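Local coordinates for protein probable chitinase A (Chromobacterium violaceum, PDB 4TX8) that probably hydrolyses chitin as a family 18 glycoside hydrolase and carries a small carbohydrate-binding module joined to its catalytic barrel, at residues S287-Q292 / D343-G348; P27-G32 / V41-A46. All coordinates share one frame; numbering follows the deposited sequence.

Contact 1: S287-Q292 / D343-G348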
loop_
_atom_site.group_PDB
_atom_site.type_symbol
_atom_site.label_atom_id
_atom_site.label_comp_id
_atom_site.label_asym_id
_atom_site.label_seq_id
_atom_site.Cartn_x
_atom_site.Cartn_y
_atom_site.Cartn_z
ATOM N N SER A 287 7.360 7.095 8.796
ATOM C CA SER A 287 8.343 6.670 7.802
ATOM C C SER A 287 7.892 7.069 6.401
ATOM O O SER A 287 8.665 7.644 5.630
ATOM C CB SER A 287 8.574 5.157 7.865
ATOM O OG SER A 287 8.828 4.725 9.188
ATOM N N VAL A 288 6.643 6.752 6.069
ATOM C CA VAL A 288 6.068 7.174 4.795
ATOM C C VAL A 288 4.543 7.171 4.850
ATOM O O VAL A 288 3.930 6.268 5.412
ATOM C CB VAL A 288 6.546 6.272 3.617
ATOM C CG1 VAL A 288 6.195 4.811 3.864
ATOM C CG2 VAL A 288 5.957 6.750 2.292
ATOM N N ILE A 289 3.927 8.206 4.294
ATOM C CA ILE A 289 2.494 8.160 4.064
ATOM C C ILE A 289 2.248 8.027 2.570
ATOM O O ILE A 289 2.769 8.802 1.770
ATOM C CB ILE A 289 1.756 9.400 4.619
ATOM C CG1 ILE A 289 0.277 9.344 4.223
ATOM C CG2 ILE A 289 2.406 10.697 4.138
ATOM C CD1 ILE A 289 -0.570 10.429 4.845
ATOM N N HIS A 290 1.485 7.009 2.193
ATOM C CA HIS A 290 1.098 6.832 0.804
ATOM C C HIS A 290 -0.418 6.831 0.701
ATOM O O HIS A 290 -1.076 5.801 0.880
ATOM C CB HIS A 290 1.695 5.550 0.220
ATOM C CG HIS A 290 1.853 4.442 1.215
ATOM N ND1 HIS A 290 0.796 3.922 1.927
ATOM C CD2 HIS A 290 2.949 3.746 1.603
ATOM C CE1 HIS A 290 1.233 2.955 2.718
ATOM N NE2 HIS A 290 2.534 2.828 2.539
ATOM N N VAL A 291 -0.962 8.011 0.434
ATOM C CA VAL A 291 -2.397 8.198 0.310
ATOM C C VAL A 291 -2.937 7.349 -0.838
ATOM O O VAL A 291 -2.288 7.186 -1.870
ATOM C CB VAL A 291 -2.738 9.693 0.104
ATOM C CG1 VAL A 291 -4.120 9.878 -0.504
ATOM C CG2 VAL A 291 -2.630 10.438 1.426
ATOM N N GLN A 292 -4.114 6.773 -0.633
ATOM C CA GLN A 292 -4.769 5.993 -1.668
ATOM C C GLN A 292 -5.493 6.927 -2.631
ATOM O O GLN A 292 -6.506 7.532 -2.291
ATOM C CB GLN A 292 -5.732 4.978 -1.041
ATOM C CG GLN A 292 -5.020 3.938 -0.167
ATOM C CD GLN A 292 -5.962 3.135 0.717
ATOM O OE1 GLN A 292 -7.165 3.375 0.748
ATOM N NE2 GLN A 292 -5.410 2.167 1.439
ATOM N N ASP A 343 10.889 12.541 1.694
ATOM C CA ASP A 343 11.188 11.138 1.979
ATOM C C ASP A 343 10.080 10.467 2.792
ATOM O O ASP A 343 10.112 9.255 3.006
ATOM C CB ASP A 343 12.529 11.000 2.711
ATOM C CG ASP A 343 12.529 11.664 4.081
ATOM O OD1 ASP A 343 11.956 11.088 5.032
ATOM O OD2 ASP A 343 13.125 12.753 4.214
ATOM N N GLN A 344 9.104 11.255 3.241
ATOM C CA GLN A 344 7.980 10.736 4.018
ATOM C C GLN A 344 6.723 10.570 3.176
ATOM O O GLN A 344 5.668 10.196 3.691
ATOM C CB GLN A 344 7.658 11.659 5.192
ATOM C CG GLN A 344 8.694 11.695 6.292
ATOM C CD GLN A 344 8.310 12.671 7.385
ATOM O OE1 GLN A 344 8.316 13.884 7.176
ATOM N NE2 GLN A 344 7.951 12.146 8.551
ATOM N N VAL A 345 6.826 10.867 1.885
ATOM C CA VAL A 345 5.642 10.901 1.039
ATOM C C VAL A 345 5.774 10.000 -0.187
ATOM O O VAL A 345 6.786 10.019 -0.892
ATOM C CB VAL A 345 5.331 12.344 0.579
ATOM C CG1 VAL A 345 4.060 12.381 -0.259
ATOM C CG2 VAL A 345 5.198 13.270 1.786
ATOM N N ALA A 346 4.737 9.205 -0.421
ATOM C CA ALA A 346 4.626 8.377 -1.611
ATOM C C ALA A 346 3.176 8.434 -2.078
ATOM O O ALA A 346 2.324 8.967 -1.367
ATOM C CB ALA A 346 5.056 6.946 -1.316
ATOM N N PHE A 347 2.879 7.912 -3.264
ATOM C CA PHE A 347 1.481 7.857 -3.682
ATOM C C PHE A 347 1.004 6.426 -3.928
ATOM O O PHE A 347 1.741 5.587 -4.446
ATOM C CB PHE A 347 1.236 8.737 -4.920
ATOM C CG PHE A 347 2.131 8.446 -6.099
ATOM C CD1 PHE A 347 1.867 7.382 -6.951
ATOM C CD2 PHE A 347 3.195 9.285 -6.397
ATOM C CE1 PHE A 347 2.672 7.135 -8.053
ATOM C CE2 PHE A 347 4.004 9.046 -7.499
ATOM C CZ PHE A 347 3.742 7.968 -8.327
ATOM N N GLY A 348 -0.238 6.160 -3.526
ATOM C CA GLY A 348 -0.835 4.842 -3.656
ATOM C C GLY A 348 -1.809 4.728 -4.814
ATOM O O GLY A 348 -2.700 5.564 -4.983
HETATM O O HOH W 1 11.216 8.521 5.774
#
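Ile289 N donates to Gln344 O, 2.7 Å away, in a nearly straight bond (167°), and Ala346 N returns a second to Ile289 O, so Ile289 both gives to and takes from segment 343-348. A third bond, Gly348 N to Val291 O, is more bent at 141°. The strands run parallel, the axes of the short segments 288-292 and 345-348 coming within 4.4 Å. Between the bonds, CA-H groups face carbonyls: Val288 CA lies 3.2 Å from Gln344 O, and His290 CA 3.3 Å from Ala346 O. Beside this ladder the methyl of Ala346 touches both Val288 CG2, 3.7 Å from Ala346 CB, and His290 CB. The Val288 branch arrives there because CG2 is anti to the backbone N. At the start of the pair a water within hydrogen-bonding reach of Ser287 O and Asp343 OD1 bridges them, linking the two segments where two carbonyls, Ser287 O and Asp343 O, approach without a bond.

Farther out, Arg341 forms a salt bridge with Asp343, while the side-chain NE2 of Gln344 donates to the carbonyls of Arg283 and Leu286. Strand 251-254 flanks 288-292, and Phe347 packs against helices 313-325 and 363-375. These are two adjacent parallel staves of the TIM barrel of family 18 chitinases. Gln292 NE2 is hydrogen-bonded to Asp218, a ligand of the bound calcium ion. The polar chemistry between the staves is thus almost wholly backbone to backbone, and the amide of Gln292 bonds to, and may help orient, the carboxylate of Asp218.

Contact 2: P27-G32 / V41-A46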
loop_
_atom_site.group_PDB
_atom_site.type_symbol
_atom_site.label_atom_id
_atom_site.label_comp_id
_atom_site.label_asym_id
_atom_site.label_seq_id
_atom_site.Cartn_x
_atom_site.Cartn_y
_atom_site.Cartn_z
ATOM N N PRO A 27 5.703 -20.925 -24.887
ATOM C CA PRO A 27 4.650 -20.626 -25.864
ATOM C C PRO A 27 3.564 -19.750 -25.255
ATOM O O PRO A 27 3.171 -19.971 -24.110
ATOM C CB PRO A 27 4.100 -22.010 -26.228
ATOM C CG PRO A 27 4.435 -22.870 -25.056
ATOM C CD PRO A 27 5.750 -22.357 -24.544
ATOM N N GLY A 28 3.098 -18.761 -26.009
ATOM C CA GLY A 28 2.061 -17.870 -25.525
ATOM C C GLY A 28 0.757 -18.604 -25.288
ATOM O O GLY A 28 0.393 -19.501 -26.048
ATOM N N TRP A 29 0.058 -18.233 -24.220
ATOM C CA TRP A 29 -1.259 -18.791 -23.940
ATOM C C TRP A 29 -2.210 -18.440 -25.079
ATOM O O TRP A 29 -2.202 -17.312 -25.570
ATOM C CB TRP A 29 -1.790 -18.264 -22.604
ATOM C CG TRP A 29 -3.168 -18.730 -22.274
ATOM C CD1 TRP A 29 -3.509 -19.861 -21.591
ATOM C CD2 TRP A 29 -4.397 -18.076 -22.608
ATOM N NE1 TRP A 29 -4.875 -19.952 -21.482
ATOM C CE2 TRP A 29 -5.444 -18.868 -22.098
ATOM C CE3 TRP A 29 -4.715 -16.897 -23.290
ATOM C CZ2 TRP A 29 -6.785 -18.524 -22.250
ATOM C CZ3 TRP A 29 -6.045 -16.555 -23.439
ATOM C CH2 TRP A 29 -7.064 -17.365 -22.919
ATOM N N ALA A 30 -3.018 -19.403 -25.509
ATOM C CA ALA A 30 -3.931 -19.175 -26.624
ATOM C C ALA A 30 -5.198 -20.008 -26.493
ATOM O O ALA A 30 -5.147 -21.181 -26.124
ATOM C CB ALA A 30 -3.235 -19.475 -27.947
ATOM N N GLU A 31 -6.337 -19.396 -26.794
ATOM C CA GLU A 31 -7.605 -20.108 -26.742
ATOM C C GLU A 31 -7.646 -21.195 -27.810
ATOM O O GLU A 31 -7.024 -21.069 -28.865
ATOM C CB GLU A 31 -8.780 -19.141 -26.902
ATOM C CG GLU A 31 -8.968 -18.230 -25.699
ATOM C CD GLU A 31 -10.344 -17.599 -25.639
ATOM O OE1 GLU A 31 -10.831 -17.355 -24.514
ATOM O OE2 GLU A 31 -10.936 -17.343 -26.708
ATOM N N GLY A 32 -8.366 -22.272 -27.517
ATOM C CA GLY A 32 -8.456 -23.399 -28.426
ATOM C C GLY A 32 -7.365 -24.425 -28.186
ATOM O O GLY A 32 -7.328 -25.463 -28.844
ATOM N N VAL A 41 3.109 -21.721 -19.900
ATOM C CA VAL A 41 2.852 -20.796 -20.995
ATOM C C VAL A 41 3.288 -19.381 -20.636
ATOM O O VAL A 41 3.516 -19.069 -19.470
ATOM C CB VAL A 41 1.361 -20.769 -21.383
ATOM C CG1 VAL A 41 0.889 -22.157 -21.765
ATOM C CG2 VAL A 41 0.524 -20.208 -20.240
ATOM N N SER A 42 3.401 -18.529 -21.649
ATOM C CA SER A 42 3.705 -17.123 -21.436
ATOM C C SER A 42 2.441 -16.284 -21.577
ATOM O O SER A 42 1.664 -16.467 -22.513
ATOM C CB SER A 42 4.773 -16.640 -22.419
ATOM O OG SER A 42 5.007 -15.250 -22.266
ATOM N N TYR A 43 2.239 -15.368 -20.637
ATOM C CA TYR A 43 1.085 -14.477 -20.663
ATOM C C TYR A 43 1.431 -13.176 -19.948
ATOM O O TYR A 43 1.941 -13.200 -18.827
ATOM C CB TYR A 43 -0.131 -15.145 -20.017
ATOM C CG TYR A 43 -1.403 -14.342 -20.146
ATOM C CD1 TYR A 43 -2.130 -14.344 -21.329
ATOM C CD2 TYR A 43 -1.879 -13.585 -19.084
ATOM C CE1 TYR A 43 -3.294 -13.612 -21.452
ATOM C CE2 TYR A 43 -3.041 -12.849 -19.196
ATOM C CZ TYR A 43 -3.745 -12.866 -20.382
ATOM O OH TYR A 43 -4.904 -12.135 -20.495
ATOM N N ASN A 44 1.151 -12.051 -20.603
ATOM C CA ASN A 44 1.601 -10.737 -20.143
ATOM C C ASN A 44 3.104 -10.732 -19.887
ATOM O O ASN A 44 3.581 -10.098 -18.946
ATOM C CB ASN A 44 0.851 -10.304 -18.877
ATOM C CG ASN A 44 -0.598 -9.946 -19.150
ATOM O OD1 ASN A 44 -0.999 -9.779 -20.301
ATOM N ND2 ASN A 44 -1.389 -9.814 -18.088
ATOM N N ASN A 45 3.832 -11.450 -20.741
ATOM C CA ASN A 45 5.283 -11.610 -20.634
ATOM C C ASN A 45 5.725 -12.204 -19.305
ATOM O O ASN A 45 6.800 -11.891 -18.804
ATOM C CB ASN A 45 5.991 -10.273 -20.862
ATOM C CG ASN A 45 5.695 -9.693 -22.226
ATOM O OD1 ASN A 45 6.059 -10.272 -23.250
ATOM N ND2 ASN A 45 5.026 -8.546 -22.250
ATOM N N ALA A 46 4.888 -13.068 -18.743
ATOM C CA ALA A 46 5.238 -13.791 -17.532
ATOM C C ALA A 46 4.802 -15.239 -17.668
ATOM O O ALA A 46 4.010 -15.576 -18.550
ATOM C CB ALA A 46 4.600 -13.147 -16.316
#
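The indole of Trp29 and the phenol ring of Tyr43 lie side by side and point the same way, their planes turned 82° apart and the centroid of the six-membered indole ring 5.8 Å from that of the phenol. Their meeting is oblique, through Trp29 CE3 and Tyr43 CE1 at 4.0 Å. At the edge of the indole, near its plane, comes Val41 CG2, which also touches Trp29 CB at 3.8 Å. One face of the Tyr43 ring carries Asn44 OD1, 3.8 Å above the plane and displaced toward the rim. Both aromatic side chains have CG anti to the backbone N, placing CG alike in both residues. Around the indole, Tyr35 meets it nearly parallel and Trp71 nearly perpendicular, an aromatic cluster within the carbohydrate-binding module of family 5/12.

Here the N-terminal loop joins the outer strand 40-43 of the module's three-stranded antiparallel sheet through a single bridge, Gly28 with Ser42. Ser42 uses its backbone twice: Ser42 N donates to Pro27 O (2.9 Å), from above the carbonyl plane (43° out of it), and its carbonyl O receives Trp29 N, also at 2.9 Å. Both bonds are about equally straight, but in the second the donor lies nearer the carbonyl plane. Beyond the bridge, Tyr43 and Ala46 exchange two backbone bonds across the turn that leads into strand 46-50.

The two contacts come in series along the chain: contact 2 closes within the first fifty residues, long before contact 1 opens in the catalytic region. They share no sheet. Contact 2 edges the three-stranded antiparallel sheet of the binding module, whereas contact 1 joins neighbouring strands of the large, mainly parallel barrel sheet, with helices 313-325 and 363-375 packed outside. Their centres are 35 Å apart, and the nearest atoms are about 20 Å from each other without touching. One is buried near the calcium site, the other lies at the surface. The arrangement is consistent with a modular chitinase whose binding and hydrolytic units occupy separate parts of the structure.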